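Local structure of PipY (Synechococcus elongatus, 5NLC) at residues V117-P121 against L167-A171. The protein binds pyridoxal 5'-phosphate, the active form of vitamin B6, and probably takes part in keeping its cellular level in balance. Numbering follows the deposited sequence.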
loop_
_atom_site.group_PDB
_atom_site.type_symbol
_atom_site.label_atom_id
_atom_site.label_comp_id
_atom_site.label_asym_id
_atom_site.label_seq_id
_atom_site.Cartn_x
_atom_site.Cartn_y
_atom_site.Cartn_z
ATOM N N VAL A 117 -7.362 -4.334 6.074
ATOM C CA VAL A 117 -8.129 -4.988 7.101
ATOM C C VAL A 117 -8.453 -3.973 8.189
ATOM O O VAL A 117 -7.588 -3.235 8.634
ATOM C CB VAL A 117 -7.307 -6.113 7.763
ATOM C CG1 VAL A 117 -8.157 -6.858 8.800
ATOM C CG2 VAL A 117 -6.897 -7.101 6.718
ATOM N N LYS A 118 -9.688 -4.021 8.664
ATOM C CA LYS A 118 -10.165 -3.148 9.705
ATOM C C LYS A 118 -10.161 -3.962 11.007
ATOM O O LYS A 118 -11.044 -4.737 11.267
ATOM C CB LYS A 118 -11.564 -2.614 9.369
ATOM C CG LYS A 118 -12.150 -1.705 10.419
ATOM C CD LYS A 118 -13.529 -1.141 10.066
ATOM C CE LYS A 118 -13.417 -0.012 9.068
ATOM N NZ LYS A 118 -14.770 0.598 8.842
ATOM N N LEU A 119 -9.135 -3.759 11.793
ATOM C CA LEU A 119 -8.993 -4.368 13.073
ATOM C C LEU A 119 -9.620 -3.548 14.217
ATOM O O LEU A 119 -9.759 -4.050 15.297
ATOM C CB LEU A 119 -7.493 -4.571 13.331
ATOM C CG LEU A 119 -6.783 -5.658 12.499
ATOM C CD1 LEU A 119 -5.292 -5.568 12.752
ATOM C CD2 LEU A 119 -7.262 -7.023 12.915
ATOM N N LEU A 120 -9.950 -2.289 13.987
ATOM C CA LEU A 120 -10.620 -1.423 14.947
ATOM C C LEU A 120 -11.802 -0.703 14.290
ATOM O O LEU A 120 -11.742 -0.401 13.077
ATOM C CB LEU A 120 -9.622 -0.368 15.487
ATOM C CG LEU A 120 -8.586 -0.848 16.507
ATOM C CD1 LEU A 120 -7.595 0.290 16.760
ATOM C CD2 LEU A 120 -9.293 -1.241 17.803
ATOM N N PRO A 121 -12.834 -0.334 15.090
ATOM C CA PRO A 121 -13.919 0.476 14.520
ATOM C C PRO A 121 -13.374 1.768 13.898
ATOM O O PRO A 121 -12.454 2.381 14.447
ATOM C CB PRO A 121 -14.795 0.790 15.747
ATOM C CG PRO A 121 -14.582 -0.392 16.649
ATOM C CD PRO A 121 -13.104 -0.646 16.512
ATOM N N LEU A 167 -2.140 -1.704 17.715
ATOM C CA LEU A 167 -2.761 -2.031 16.432
ATOM C C LEU A 167 -1.788 -2.623 15.441
ATOM O O LEU A 167 -2.160 -3.628 14.802
ATOM C CB LEU A 167 -3.497 -0.810 15.812
ATOM C CG LEU A 167 -4.066 -0.988 14.396
ATOM C CD1 LEU A 167 -5.296 -1.880 14.330
ATOM C CD2 LEU A 167 -4.398 0.375 13.854
ATOM N N PHE A 168 -0.589 -1.998 15.316
ATOM C CA PHE A 168 0.406 -2.442 14.393
ATOM C C PHE A 168 0.961 -3.809 14.790
ATOM O O PHE A 168 1.218 -4.660 13.919
ATOM C CB PHE A 168 1.495 -1.418 14.200
ATOM C CG PHE A 168 1.038 -0.126 13.511
ATOM C CD1 PHE A 168 -0.030 -0.075 12.613
ATOM C CD2 PHE A 168 1.782 1.025 13.742
ATOM C CE1 PHE A 168 -0.349 1.139 11.977
ATOM C CE2 PHE A 168 1.487 2.207 13.135
ATOM C CZ PHE A 168 0.396 2.263 12.244
ATOM N N ALA A 169 1.031 -4.052 16.096
ATOM C CA ALA A 169 1.447 -5.378 16.594
ATOM C C ALA A 169 0.412 -6.454 16.276
ATOM O O ALA A 169 0.741 -7.582 15.865
ATOM C CB ALA A 169 1.722 -5.277 18.098
ATOM N N GLN A 170 -0.841 -6.085 16.458
ATOM C CA GLN A 170 -1.961 -6.968 16.150
ATOM C C GLN A 170 -1.987 -7.285 14.702
ATOM O O GLN A 170 -2.267 -8.428 14.377
ATOM C CB GLN A 170 -3.269 -6.381 16.595
ATOM C CG GLN A 170 -4.498 -7.281 16.466
ATOM C CD GLN A 170 -5.798 -6.519 16.673
ATOM O OE1 GLN A 170 -5.819 -5.247 16.760
ATOM N NE2 GLN A 170 -6.893 -7.255 16.700
ATOM N N ALA A 171 -1.728 -6.317 13.830
ATOM C CA ALA A 171 -1.596 -6.586 12.396
ATOM C C ALA A 171 -0.515 -7.574 12.081
ATOM O O ALA A 171 -0.756 -8.512 11.365
ATOM C CB ALA A 171 -1.352 -5.308 11.641
#
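In the modified TIM barrel of this fold type III protein, the loop after strand 112-116 packs through Leu-119 and Leu-120 against one face of helix 161-181. Leu-119 points at the helix and lies against Leu-167, Gln-170 and Ala-171. Its CB meets CD1 of Leu-167 at 3.6 Å. Its CD1 reaches the helix backbone at Ala-171 N (3.8 Å), as well as the Ala-171 methyl. Its CD2 is 3.8 Å from NE2 of Gln-170. With CG anti to the backbone N (chi1 -173°), the extended Gln-170 chain carries its amide out from the helix, face-on over CB, CD1 and CD2 of Leu-119. Leu-120 adds a smaller touch, CD1 to CD1 of Leu-167 at 4.0 Å. That same Leu-167 methyl therefore serves both loop leucines. Phe-174, about one turn beyond Gln-170 and Ala-171, and Pro-130 of helix 130-141 also touch Leu-119. Cutting Leu-119 back to an alanine would keep CB near Leu-167 and OE1 of Gln-170, but would probably open a gap beside Ala-171 and under the amide. The loop is thus joined to the helix by van der Waals contact without polar bonds, buried at Leu-167 and Ala-171 and open to solvent at Gln-170.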